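PDB 2IGS: hypothetical protein from Pseudomonas aeruginosa, which is of unknown function but folds as a largely helical domain and belongs to a family of the lysozyme clan, so a role in glycan binding or cleavage is conceivable yet unproven. Local coordinates for residues S66-Q71 and N126-D131; I44-R47 and E51-P54; N18-F23 and V93-L98; G22-C27 and F31-A36; E171-L176 and V207-A212. All coordinates share one frame; numbering follows the deposited sequence.

How the interactions relate
All five contacts are mainly apolar packing, with an oxygen brought against carbon in interactions 1 and 2, and no hydrogen bond crosses any of them; each turns on one or two aliphatic side chains. Interactions 2, 3 and 5 are buried; interactions 1 and 4 are only partly so. Interactions 3 and 4 share helix 12-27 and the residues Gly22 and Phe23, one meeting helix 87-113 and the other the connection that follows. Interaction 2 forms a bridge: Phe52 touches Tyr128 of interaction 1, and Pro45 and Ile44 touch the helix of interaction 5. Polar chemistry stays within segments or beside them, clearest in interaction 1, where Asp131 organises a loop.

Interaction 1: S66-Q71 and N126-D131; sequences STLLAQ and NVYPTD
Leu68 reaches out from helix 63-82 and sets its two methyl groups against a loop formed by Tyr128, Pro129 and Thr130. Its CD2 reaches toward the proline ring, lies 3.8 Å from Pro129 CD, and also approaches Tyr128 CB. The other branch runs alongside Thr130 in the opposite direction, bringing Leu68 CD1 to 3.4 Å from Thr130 OG1. The leucine takes uncommon torsions, with chi2 (18°) almost eclipsing CD1 against CA, and these should be read with caution. On the loop side, Thr130 OG1 sits between its own backbone N and carbonyl carbon (chi1 52°), and this puts the hydroxyl before the leucine methyls. Residues 128-131 form a type I beta turn, with Asp131 N bonded to Tyr128 O at 3.1 Å, and Pro129 O bonds to Ser151 OG. Asp131 then folds its carboxylate back: OD2 accepts a nearly straight bond from Tyr128 N at 3.0 Å, approached from well above the carboxylate plane, and a weak one from Val127 N. Further out, Tyr128 OH bonds to Asp62 OD2, Val127 CG1 lies over one face of the tyrosine ring near its rim, and Pro129 and Thr130 rest against helix 203-216 through Tyr203 and Ala206.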
# COMPACT_ATOMS: atom_id res chain seq x y z
N SER F 66 -2.18 -33.09 -36.19
CA SER F 66 -2.78 -34.07 -37.10
C SER F 66 -2.57 -35.50 -36.66
O SER F 66 -3.50 -36.32 -36.72
CB SER F 66 -2.23 -33.88 -38.52
OG SER F 66 -2.40 -32.53 -38.92
N THR F 67 -1.35 -35.80 -36.20
CA THR F 67 -1.04 -37.12 -35.64
C THR F 67 -1.95 -37.47 -34.44
O THR F 67 -2.49 -38.55 -34.37
CB THR F 67 0.44 -37.23 -35.31
OG1 THR F 67 1.18 -37.16 -36.54
CG2 THR F 67 0.78 -38.58 -34.59
N LEU F 68 -2.13 -36.53 -33.54
CA LEU F 68 -3.08 -36.68 -32.44
C LEU F 68 -4.48 -37.04 -32.91
O LEU F 68 -5.16 -37.85 -32.29
CB LEU F 68 -3.14 -35.38 -31.64
CG LEU F 68 -2.36 -35.33 -30.30
CD1 LEU F 68 -1.26 -36.42 -30.10
CD2 LEU F 68 -1.84 -33.94 -29.97
N LEU F 69 -4.92 -36.37 -33.98
CA LEU F 69 -6.25 -36.57 -34.56
C LEU F 69 -6.39 -37.93 -35.23
O LEU F 69 -7.39 -38.60 -35.03
CB LEU F 69 -6.66 -35.42 -35.51
CG LEU F 69 -6.67 -33.99 -34.93
CD1 LEU F 69 -6.97 -32.99 -36.04
CD2 LEU F 69 -7.69 -33.80 -33.82
N ALA F 70 -5.37 -38.32 -36.00
CA ALA F 70 -5.24 -39.70 -36.54
C ALA F 70 -5.32 -40.78 -35.46
O ALA F 70 -6.02 -41.77 -35.65
CB ALA F 70 -3.96 -39.88 -37.38
N GLN F 71 -4.62 -40.58 -34.34
CA GLN F 71 -4.65 -41.54 -33.22
C GLN F 71 -6.07 -41.63 -32.68
O GLN F 71 -6.52 -42.70 -32.28
CB GLN F 71 -3.74 -41.11 -32.07
CG GLN F 71 -2.29 -40.85 -32.43
CD GLN F 71 -1.52 -40.20 -31.29
OE1 GLN F 71 -2.12 -39.61 -30.37
NE2 GLN F 71 -0.20 -40.31 -31.34
N ASN F 126 4.17 -26.76 -22.44
CA ASN F 126 3.55 -27.83 -23.24
C ASN F 126 2.61 -27.25 -24.27
O ASN F 126 1.68 -26.54 -23.91
CB ASN F 126 2.79 -28.77 -22.30
CG ASN F 126 3.71 -29.68 -21.51
OD1 ASN F 126 4.89 -29.83 -21.84
ND2 ASN F 126 3.16 -30.31 -20.49
N VAL F 127 2.87 -27.54 -25.55
CA VAL F 127 2.09 -27.04 -26.68
C VAL F 127 0.90 -27.98 -27.02
O VAL F 127 -0.18 -27.52 -27.44
CB VAL F 127 3.00 -26.85 -27.95
CG1 VAL F 127 2.19 -26.44 -29.14
CG2 VAL F 127 4.08 -25.80 -27.71
N TYR F 128 1.09 -29.29 -26.84
CA TYR F 128 0.08 -30.32 -27.16
C TYR F 128 -0.64 -30.86 -25.93
O TYR F 128 -0.06 -30.91 -24.85
CB TYR F 128 0.75 -31.44 -27.97
CG TYR F 128 1.35 -30.87 -29.23
CD1 TYR F 128 0.54 -30.50 -30.29
CD2 TYR F 128 2.71 -30.62 -29.31
CE1 TYR F 128 1.07 -29.94 -31.43
CE2 TYR F 128 3.26 -30.05 -30.45
CZ TYR F 128 2.42 -29.70 -31.50
OH TYR F 128 2.96 -29.15 -32.64
N PRO F 129 -1.92 -31.28 -26.09
CA PRO F 129 -2.65 -31.67 -24.87
C PRO F 129 -2.10 -32.94 -24.25
O PRO F 129 -2.24 -33.15 -23.06
CB PRO F 129 -4.09 -31.87 -25.37
CG PRO F 129 -3.95 -32.18 -26.82
CD PRO F 129 -2.76 -31.40 -27.29
N THR F 130 -1.45 -33.76 -25.07
CA THR F 130 -0.88 -35.02 -24.63
C THR F 130 0.58 -34.89 -24.19
O THR F 130 1.23 -35.90 -23.93
CB THR F 130 -0.93 -36.04 -25.76
OG1 THR F 130 -0.34 -35.46 -26.93
CG2 THR F 130 -2.38 -36.45 -26.06
N ASP F 131 1.10 -33.68 -24.12
CA ASP F 131 2.52 -33.52 -23.78
C ASP F 131 2.79 -33.99 -22.34
O ASP F 131 1.93 -33.82 -21.42
CB ASP F 131 2.99 -32.06 -23.98
CG ASP F 131 3.47 -31.77 -25.41
OD1 ASP F 131 3.77 -32.70 -26.18
OD2 ASP F 131 3.54 -30.57 -25.79

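Interaction 2: I44-R47 and E51-P54; sequences IPLR and EFIP
Leu46 and Phe52 make a short-range apolar contact at the C-terminal end of helix 35-48, where the chain doubles back through a brief 3-10 segment and lies against the helix it has just left. The two side chains slide past each other in opposite directions, with Leu46 CD1 settling 3.9 Å from Phe52 CB. The leucine manages this with an extended first torsion, CG opposite the backbone N (chi1 -175°), followed by a turn at chi2 that brings CD1 across to the returning chain. The same methyl approaches Ile53 CG1 at 4.3 Å, so one leucine branch serves two consecutive residues. A second touch comes from the backbone: Pro45 O lies 3.7 Å from Phe52 CE2, meeting the aromatic ring obliquely. Proline has no N-H to give to the preceding turn, and the N of Leu46 likewise lacks its bond there, so the helix is kinked at this point. The arrangement is a helix end followed by a reversal, whose phenylalanine enters an aromatic cluster. Phe52 stacks with Tyr65 and also meets the rings of His49 and Tyr128, the last almost parallel to it. These rings gather around Phe52 from helix 63-82, from the residue just after helix 35-48 and from the 126-131 loop, while a backbone bond to Asp62 ties Phe52 to the chain leading into helix 63-82. The ring of Pro45 packs against Tyr203 and Val207 of helix 203-216.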
# COMPACT_ATOMS: atom_id res chain seq x y z
N ILE F 44 -10.78 -27.25 -26.97
CA ILE F 44 -9.83 -26.53 -26.11
C ILE F 44 -8.40 -26.39 -26.68
O ILE F 44 -7.93 -25.27 -26.83
CB ILE F 44 -9.85 -27.00 -24.60
CG1 ILE F 44 -11.16 -26.61 -23.90
CG2 ILE F 44 -8.69 -26.40 -23.82
CD1 ILE F 44 -11.26 -27.12 -22.46
N PRO F 45 -7.74 -27.52 -27.08
CA PRO F 45 -6.38 -27.43 -27.67
C PRO F 45 -6.30 -26.58 -28.92
O PRO F 45 -5.27 -25.95 -29.15
CB PRO F 45 -6.06 -28.87 -28.02
CG PRO F 45 -6.84 -29.67 -27.06
CD PRO F 45 -8.17 -28.93 -27.02
N LEU F 46 -7.35 -26.57 -29.72
CA LEU F 46 -7.33 -25.74 -30.89
C LEU F 46 -7.59 -24.28 -30.53
O LEU F 46 -7.00 -23.39 -31.15
CB LEU F 46 -8.31 -26.22 -31.96
CG LEU F 46 -8.26 -25.45 -33.29
CD1 LEU F 46 -6.93 -25.72 -33.97
CD2 LEU F 46 -9.44 -25.88 -34.16
N ARG F 47 -8.45 -24.04 -29.55
CA ARG F 47 -8.71 -22.67 -29.12
C ARG F 47 -7.48 -22.06 -28.44
O ARG F 47 -7.26 -20.86 -28.55
CB ARG F 47 -10.02 -22.57 -28.32
CG ARG F 47 -11.19 -22.26 -29.26
CD ARG F 47 -12.56 -22.15 -28.59
NE ARG F 47 -13.43 -23.29 -28.91
CZ ARG F 47 -14.75 -23.22 -28.99
NH1 ARG F 47 -15.38 -22.06 -28.78
NH2 ARG F 47 -15.46 -24.32 -29.27
N GLU F 51 -2.83 -21.55 -34.32
CA GLU F 51 -1.79 -21.73 -35.34
C GLU F 51 -1.61 -23.18 -35.76
O GLU F 51 -0.81 -23.47 -36.66
CB GLU F 51 -0.41 -21.22 -34.90
CG GLU F 51 -0.37 -20.47 -33.62
CD GLU F 51 -0.47 -21.36 -32.39
OE1 GLU F 51 -1.37 -21.08 -31.58
OE2 GLU F 51 0.34 -22.30 -32.23
N PHE F 52 -2.33 -24.10 -35.10
CA PHE F 52 -2.36 -25.50 -35.56
C PHE F 52 -2.91 -25.60 -36.99
O PHE F 52 -2.50 -26.47 -37.77
CB PHE F 52 -3.19 -26.40 -34.63
CG PHE F 52 -2.51 -26.76 -33.33
CD1 PHE F 52 -1.14 -26.53 -33.15
CD2 PHE F 52 -3.24 -27.32 -32.29
CE1 PHE F 52 -0.51 -26.85 -31.93
CE2 PHE F 52 -2.63 -27.67 -31.08
CZ PHE F 52 -1.25 -27.42 -30.90
N ILE F 53 -3.82 -24.69 -37.32
CA ILE F 53 -4.32 -24.50 -38.68
C ILE F 53 -4.00 -23.05 -39.07
O ILE F 53 -4.84 -22.17 -38.88
CB ILE F 53 -5.85 -24.79 -38.78
CG1 ILE F 53 -6.20 -26.16 -38.20
CG2 ILE F 53 -6.36 -24.65 -40.20
CD1 ILE F 53 -5.53 -27.34 -38.89
N PRO F 54 -2.77 -22.80 -39.56
CA PRO F 54 -2.36 -21.42 -39.85
C PRO F 54 -3.14 -20.75 -40.99
O PRO F 54 -3.14 -21.23 -42.12
CB PRO F 54 -0.87 -21.56 -40.22
CG PRO F 54 -0.69 -22.97 -40.59
CD PRO F 54 -1.71 -23.77 -39.85

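Interaction 3: N18-F23 and V93-L98; sequences NIYKGF and VEILPL
Ile95 points from helix 87-113 toward Tyr20 and Phe23, residues one turn apart on helix 12-27, in a helix-helix packing contact of this predominantly helical domain. The isoleucine crosses both aromatic side chains at about a right angle and divides its branches between them. Its CG2 comes to the edge of the tyrosine ring, near the ring plane, with Ile95 CG2 and Tyr20 CD2 4.1 Å apart. The longer branch goes to the phenylalanine: CG1 lies opposite the isoleucine's own carbonyl carbon (chi1 -63°), carrying CD1 to 4.0 Å from Phe23 CB and equally near the CD2 corner of that ring. The approach to Phe23 is oblique. Around Ile95 the helix is irregular, with a wider pi-type turn at 93-95 and a kink where Pro97 cannot donate a backbone bond. Ile79 of helix 63-82 touches all three side chains, making the site a junction of three helices, and Trp42 packs edge-to-face with Tyr20. The two aromatic residues also hold each other within helix 12-27, edge-to-face, Phe23 CD2 standing 4.1 Å above the centre of the Tyr20 ring.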
# COMPACT_ATOMS: atom_id res chain seq x y z
N ASN F 18 -19.50 -36.10 -32.57
CA ASN F 18 -20.42 -36.79 -33.48
C ASN F 18 -20.26 -38.30 -33.43
O ASN F 18 -21.25 -39.02 -33.42
CB ASN F 18 -20.26 -36.27 -34.92
CG ASN F 18 -21.04 -34.99 -35.15
OD1 ASN F 18 -21.72 -34.50 -34.25
ND2 ASN F 18 -20.96 -34.45 -36.37
N ILE F 19 -19.01 -38.75 -33.42
CA ILE F 19 -18.66 -40.16 -33.24
C ILE F 19 -19.06 -40.68 -31.85
O ILE F 19 -19.61 -41.78 -31.73
CB ILE F 19 -17.15 -40.37 -33.43
CG1 ILE F 19 -16.77 -40.14 -34.90
CG2 ILE F 19 -16.75 -41.77 -33.00
CD1 ILE F 19 -15.28 -40.00 -35.14
N TYR F 20 -18.78 -39.90 -30.81
CA TYR F 20 -19.12 -40.30 -29.46
C TYR F 20 -20.64 -40.26 -29.16
O TYR F 20 -21.14 -41.10 -28.38
CB TYR F 20 -18.29 -39.51 -28.45
CG TYR F 20 -16.90 -40.11 -28.28
CD1 TYR F 20 -15.88 -39.86 -29.22
CD2 TYR F 20 -16.62 -40.95 -27.21
CE1 TYR F 20 -14.62 -40.44 -29.08
CE2 TYR F 20 -15.37 -41.52 -27.06
CZ TYR F 20 -14.37 -41.27 -28.00
OH TYR F 20 -13.14 -41.84 -27.81
N LYS F 21 -21.37 -39.35 -29.79
CA LYS F 21 -22.84 -39.41 -29.76
C LYS F 21 -23.32 -40.81 -30.24
O LYS F 21 -24.25 -41.40 -29.67
CB LYS F 21 -23.43 -38.26 -30.59
CG LYS F 21 -24.88 -37.92 -30.26
CD LYS F 21 -25.38 -36.63 -30.94
CE LYS F 21 -26.91 -36.61 -30.97
NZ LYS F 21 -27.52 -35.25 -31.16
N GLY F 22 -22.64 -41.35 -31.25
CA GLY F 22 -22.94 -42.65 -31.81
C GLY F 22 -22.62 -43.83 -30.91
O GLY F 22 -23.42 -44.76 -30.82
N PHE F 23 -21.44 -43.79 -30.27
CA PHE F 23 -21.08 -44.81 -29.28
C PHE F 23 -22.08 -44.79 -28.11
O PHE F 23 -22.54 -45.84 -27.69
CB PHE F 23 -19.66 -44.63 -28.74
CG PHE F 23 -18.57 -44.88 -29.76
CD1 PHE F 23 -18.68 -45.88 -30.71
CD2 PHE F 23 -17.39 -44.14 -29.70
CE1 PHE F 23 -17.66 -46.12 -31.63
CE2 PHE F 23 -16.35 -44.38 -30.62
CZ PHE F 23 -16.49 -45.37 -31.57
N VAL F 93 -17.53 -48.19 -18.02
CA VAL F 93 -16.21 -47.86 -17.43
C VAL F 93 -15.46 -46.78 -18.22
O VAL F 93 -14.88 -45.87 -17.63
CB VAL F 93 -15.33 -49.12 -17.19
CG1 VAL F 93 -13.95 -48.73 -16.61
CG2 VAL F 93 -16.06 -50.11 -16.26
N GLU F 94 -15.52 -46.86 -19.54
CA GLU F 94 -14.73 -45.99 -20.40
C GLU F 94 -15.45 -44.74 -20.93
O GLU F 94 -14.97 -43.61 -20.74
CB GLU F 94 -14.13 -46.81 -21.55
CG GLU F 94 -13.37 -48.06 -21.05
CD GLU F 94 -12.97 -49.00 -22.17
OE1 GLU F 94 -13.07 -50.23 -21.99
OE2 GLU F 94 -12.54 -48.53 -23.24
N ILE F 95 -16.59 -44.93 -21.57
CA ILE F 95 -17.19 -43.86 -22.36
C ILE F 95 -18.19 -42.94 -21.61
O ILE F 95 -17.96 -41.73 -21.50
CB ILE F 95 -17.74 -44.41 -23.70
CG1 ILE F 95 -16.57 -44.97 -24.53
CG2 ILE F 95 -18.50 -43.31 -24.46
CD1 ILE F 95 -16.92 -45.41 -25.96
N LEU F 96 -19.28 -43.50 -21.10
CA LEU F 96 -20.27 -42.63 -20.46
C LEU F 96 -19.69 -41.88 -19.24
O LEU F 96 -19.95 -40.69 -19.07
CB LEU F 96 -21.58 -43.39 -20.13
CG LEU F 96 -22.27 -44.09 -21.33
CD1 LEU F 96 -23.55 -44.79 -20.93
CD2 LEU F 96 -22.54 -43.15 -22.49
N PRO F 97 -18.87 -42.56 -18.40
CA PRO F 97 -18.20 -41.84 -17.32
C PRO F 97 -17.28 -40.72 -17.80
O PRO F 97 -17.21 -39.66 -17.17
CB PRO F 97 -17.40 -42.93 -16.60
CG PRO F 97 -18.16 -44.21 -16.92
CD PRO F 97 -18.56 -44.01 -18.35
N LEU F 98 -16.58 -40.93 -18.91
CA LEU F 98 -15.79 -39.87 -19.52
C LEU F 98 -16.66 -38.69 -19.94
O LEU F 98 -16.32 -37.54 -19.67
CB LEU F 98 -15.01 -40.39 -20.74
CG LEU F 98 -13.97 -39.41 -21.32
CD1 LEU F 98 -12.83 -40.17 -22.02
CD2 LEU F 98 -14.62 -38.38 -22.28

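Interaction 4: G22-C27 and F31-A36; sequences GFARQC and FVFPEA
The connection between helices 12-27 and 35-48 folds back so that Ala24, on the last turns of the first helix, meets Phe31 and Phe33 of the incoming chain. Across this reversal between two consecutive helices, one methyl group makes the contact: Ala24 CB lies 4.1 Å from Phe31 CD2 and 4.0 Å from Phe33 CD2. Both rings are met obliquely. The two phenylalanines are alternate residues of an extended piece of chain and share nearly the same first torsion, CG trans to the backbone N (chi1 173° for Phe31 and -174° for Phe33), which throws both rings onto the helix side. Immediately afterwards Pro34 is the centre of an inverse gamma turn, in which Glu35 N gives a weak bond to Phe33 O at 2.9 Å, and the same proline occupies the N-cap position of helix 35-48. The turn therefore starts the second helix directly after the ring that touches the first. Helix 87-113 packs against the reversal: Leu96 touches Ala24 and Phe31, Thr100 touches Phe31, and Leu99 touches Phe33. Cys27, at the end of its helix, is joined to Cys91 by a disulfide, a covalent link from this corner to helix 87-113. Between the two segments themselves the attraction is dispersion of a methyl against aromatic CH groups, which has little directional demand, so the rings are probably placed by the extended backbone of 31-33 and by their packing on helix 87-113 and, for Phe33, on Lys21.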
# COMPACT_ATOMS: atom_id res chain seq x y z
N GLY F 22 -22.64 -41.35 -31.25
CA GLY F 22 -22.94 -42.65 -31.81
C GLY F 22 -22.62 -43.83 -30.91
O GLY F 22 -23.42 -44.76 -30.82
N PHE F 23 -21.44 -43.79 -30.27
CA PHE F 23 -21.08 -44.81 -29.28
C PHE F 23 -22.08 -44.79 -28.11
O PHE F 23 -22.54 -45.84 -27.69
CB PHE F 23 -19.66 -44.63 -28.74
CG PHE F 23 -18.57 -44.88 -29.76
CD1 PHE F 23 -18.68 -45.88 -30.71
CD2 PHE F 23 -17.39 -44.14 -29.70
CE1 PHE F 23 -17.66 -46.12 -31.63
CE2 PHE F 23 -16.35 -44.38 -30.62
CZ PHE F 23 -16.49 -45.37 -31.57
N ALA F 24 -22.43 -43.60 -27.63
CA ALA F 24 -23.28 -43.43 -26.45
C ALA F 24 -24.70 -43.93 -26.69
O ALA F 24 -25.32 -44.49 -25.79
CB ALA F 24 -23.31 -41.95 -26.00
N ARG F 25 -25.19 -43.71 -27.90
CA ARG F 25 -26.50 -44.23 -28.29
C ARG F 25 -26.49 -45.77 -28.35
O ARG F 25 -27.45 -46.40 -27.90
CB ARG F 25 -26.98 -43.59 -29.60
CG ARG F 25 -28.44 -43.92 -29.90
CD ARG F 25 -28.95 -43.29 -31.18
NE ARG F 25 -29.69 -44.30 -31.94
CZ ARG F 25 -30.91 -44.74 -31.64
NH1 ARG F 25 -31.58 -44.25 -30.60
NH2 ARG F 25 -31.47 -45.67 -32.39
N GLN F 26 -25.41 -46.35 -28.88
CA GLN F 26 -25.16 -47.79 -28.78
C GLN F 26 -25.23 -48.26 -27.33
O GLN F 26 -25.78 -49.31 -27.04
CB GLN F 26 -23.76 -48.14 -29.29
CG GLN F 26 -23.61 -48.18 -30.77
CD GLN F 26 -22.59 -49.23 -31.20
OE1 GLN F 26 -22.78 -50.44 -30.95
NE2 GLN F 26 -21.52 -48.79 -31.85
N CYS F 27 -24.65 -47.47 -26.43
CA CYS F 27 -24.61 -47.83 -25.03
C CYS F 27 -25.99 -47.80 -24.40
O CYS F 27 -26.48 -48.82 -23.92
CB CYS F 27 -23.66 -46.90 -24.29
SG CYS F 27 -21.93 -47.27 -24.67
N PHE F 31 -29.48 -42.32 -22.46
CA PHE F 31 -28.42 -41.48 -21.89
C PHE F 31 -28.48 -40.12 -22.57
O PHE F 31 -28.45 -40.03 -23.80
CB PHE F 31 -27.05 -42.15 -22.13
CG PHE F 31 -25.86 -41.30 -21.74
CD1 PHE F 31 -25.36 -41.30 -20.44
CD2 PHE F 31 -25.20 -40.52 -22.70
CE1 PHE F 31 -24.23 -40.53 -20.09
CE2 PHE F 31 -24.09 -39.75 -22.36
CZ PHE F 31 -23.60 -39.76 -21.05
N VAL F 32 -28.58 -39.08 -21.76
CA VAL F 32 -28.58 -37.70 -22.25
C VAL F 32 -27.14 -37.28 -22.55
O VAL F 32 -26.33 -37.04 -21.64
CB VAL F 32 -29.26 -36.73 -21.23
CG1 VAL F 32 -29.44 -35.35 -21.84
CG2 VAL F 32 -30.60 -37.28 -20.74
N PHE F 33 -26.81 -37.23 -23.85
CA PHE F 33 -25.47 -36.88 -24.33
C PHE F 33 -25.18 -35.38 -24.11
O PHE F 33 -25.92 -34.52 -24.62
CB PHE F 33 -25.35 -37.25 -25.82
CG PHE F 33 -23.97 -37.06 -26.38
CD1 PHE F 33 -23.65 -35.94 -27.14
CD2 PHE F 33 -22.97 -38.00 -26.15
CE1 PHE F 33 -22.36 -35.75 -27.66
CE2 PHE F 33 -21.68 -37.81 -26.65
CZ PHE F 33 -21.37 -36.69 -27.40
N PRO F 34 -24.12 -35.05 -23.34
CA PRO F 34 -23.80 -33.63 -23.11
C PRO F 34 -23.05 -33.02 -24.32
O PRO F 34 -21.81 -32.82 -24.26
CB PRO F 34 -22.90 -33.66 -21.85
CG PRO F 34 -22.28 -35.05 -21.84
CD PRO F 34 -23.17 -35.97 -22.66
N GLU F 35 -23.78 -32.73 -25.40
CA GLU F 35 -23.11 -32.32 -26.64
C GLU F 35 -22.38 -30.98 -26.56
O GLU F 35 -21.27 -30.87 -27.08
CB GLU F 35 -24.05 -32.35 -27.85
CG GLU F 35 -23.31 -32.21 -29.18
CD GLU F 35 -24.10 -32.66 -30.38
OE1 GLU F 35 -25.28 -32.30 -30.49
OE2 GLU F 35 -23.52 -33.38 -31.24
N ALA F 36 -22.99 -29.98 -25.92
CA ALA F 36 -22.36 -28.65 -25.82
C ALA F 36 -21.02 -28.69 -25.11
O ALA F 36 -20.04 -28.16 -25.63
CB ALA F 36 -23.31 -27.63 -25.17

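Interaction 5: E171-L176 and V207-A212; sequences EDIKAL and VTLLLA
Ile173 carries this contact between helices 171-177 and 203-216, burying more surface than any other residue of either segment, while Thr208 and Leu209 share the opposing side equally. The two branches of the isoleucine separate the partners. Its long arm, turned opposite the carbonyl carbon of Ile173 (chi1 -49°), brings CD1 to 3.7 Å from Thr208 CB and 3.8 Å from Thr208 CG2, the two side chains crossing at about a right angle. The short branch touches the next residue, with Ile173 CG2 4.2 Å from Leu209 CB and the side chains meeting at a slant. Thr208 presents CB and CG2 to Ile173, while its OG1 bonds to Thr204 O within the same helix. All three residues are buried, and the threonine's one polar side-chain atom has its partner within its own helix. Close to the centre of the chain, helix 203-216 is flanked on several sides: Leu98 and Met102 of helix 87-113 touch Thr208, Val154 of strand 154-155 touches Leu209, and Val207 and Leu211 pack on helix 35-48. Beside Ile173, Asp172 forms a salt bridge to Arg89 of helix 87-113.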
# COMPACT_ATOMS: atom_id res chain seq x y z
N GLU F 171 -12.09 -44.38 -14.41
CA GLU F 171 -11.17 -45.38 -13.85
C GLU F 171 -9.81 -45.44 -14.55
O GLU F 171 -8.76 -45.35 -13.90
CB GLU F 171 -11.81 -46.77 -13.87
CG GLU F 171 -12.89 -47.00 -12.82
CD GLU F 171 -13.64 -48.33 -12.99
OE1 GLU F 171 -13.01 -49.34 -13.38
OE2 GLU F 171 -14.86 -48.35 -12.73
N ASP F 172 -9.84 -45.60 -15.87
CA ASP F 172 -8.63 -45.89 -16.67
C ASP F 172 -7.61 -44.75 -16.71
O ASP F 172 -6.40 -45.00 -16.74
CB ASP F 172 -9.01 -46.32 -18.09
CG ASP F 172 -9.62 -47.71 -18.14
OD1 ASP F 172 -10.34 -48.01 -19.13
OD2 ASP F 172 -9.39 -48.52 -17.21
N ILE F 173 -8.10 -43.51 -16.70
CA ILE F 173 -7.24 -42.33 -16.58
C ILE F 173 -6.68 -42.20 -15.16
O ILE F 173 -5.50 -41.92 -14.96
CB ILE F 173 -7.98 -41.03 -17.03
CG1 ILE F 173 -8.65 -41.24 -18.40
CG2 ILE F 173 -7.01 -39.85 -17.09
CD1 ILE F 173 -9.30 -40.01 -18.98
N LYS F 174 -7.54 -42.42 -14.17
CA LYS F 174 -7.12 -42.49 -12.77
C LYS F 174 -6.00 -43.54 -12.54
O LYS F 174 -5.03 -43.28 -11.83
CB LYS F 174 -8.34 -42.76 -11.86
CG LYS F 174 -8.31 -42.02 -10.54
CD LYS F 174 -9.39 -42.51 -9.58
CE LYS F 174 -9.14 -42.06 -8.11
NZ LYS F 174 -9.27 -40.55 -7.86
N ALA F 175 -6.13 -44.71 -13.17
CA ALA F 175 -5.14 -45.78 -13.06
C ALA F 175 -3.82 -45.48 -13.77
O ALA F 175 -2.74 -45.91 -13.32
CB ALA F 175 -5.74 -47.10 -13.57
N LEU F 176 -3.91 -44.76 -14.88
CA LEU F 176 -2.75 -44.39 -15.70
C LEU F 176 -1.90 -43.31 -15.05
O LEU F 176 -0.68 -43.33 -15.13
CB LEU F 176 -3.24 -43.88 -17.06
CG LEU F 176 -2.22 -43.35 -18.08
CD1 LEU F 176 -1.46 -44.47 -18.79
CD2 LEU F 176 -2.96 -42.49 -19.07
N VAL F 207 -7.53 -34.18 -22.43
CA VAL F 207 -8.45 -33.08 -22.13
C VAL F 207 -9.34 -33.44 -20.93
O VAL F 207 -9.63 -32.58 -20.11
CB VAL F 207 -9.30 -32.64 -23.35
CG1 VAL F 207 -10.41 -31.69 -22.91
CG2 VAL F 207 -8.44 -32.03 -24.48
N THR F 208 -9.75 -34.71 -20.82
CA THR F 208 -10.50 -35.23 -19.65
C THR F 208 -9.72 -35.00 -18.34
O THR F 208 -10.28 -34.52 -17.35
CB THR F 208 -10.87 -36.73 -19.81
OG1 THR F 208 -11.44 -36.95 -21.10
CG2 THR F 208 -11.87 -37.19 -18.76
N LEU F 209 -8.43 -35.35 -18.35
CA LEU F 209 -7.55 -35.18 -17.21
C LEU F 209 -7.42 -33.70 -16.88
O LEU F 209 -7.52 -33.32 -15.69
CB LEU F 209 -6.16 -35.77 -17.50
CG LEU F 209 -5.01 -35.60 -16.49
CD1 LEU F 209 -5.30 -36.41 -15.21
CD2 LEU F 209 -3.63 -36.02 -17.08
N LEU F 210 -7.22 -32.88 -17.92
CA LEU F 210 -7.03 -31.44 -17.78
C LEU F 210 -8.19 -30.78 -17.02
O LEU F 210 -7.97 -29.99 -16.11
CB LEU F 210 -6.86 -30.76 -19.15
CG LEU F 210 -6.66 -29.24 -19.16
CD1 LEU F 210 -5.24 -28.88 -18.69
CD2 LEU F 210 -6.92 -28.64 -20.53
N LEU F 211 -9.40 -31.10 -17.43
CA LEU F 211 -10.61 -30.55 -16.83
C LEU F 211 -10.84 -31.10 -15.42
O LEU F 211 -11.28 -30.36 -14.55
CB LEU F 211 -11.82 -30.86 -17.72
CG LEU F 211 -11.81 -30.18 -19.09
CD1 LEU F 211 -13.01 -30.59 -19.93
CD2 LEU F 211 -11.71 -28.66 -18.95
N ALA F 212 -10.53 -32.37 -15.18
CA ALA F 212 -10.67 -32.94 -13.84
C ALA F 212 -9.81 -32.22 -12.80
O ALA F 212 -10.28 -31.86 -11.72
CB ALA F 212 -10.33 -34.45 -13.86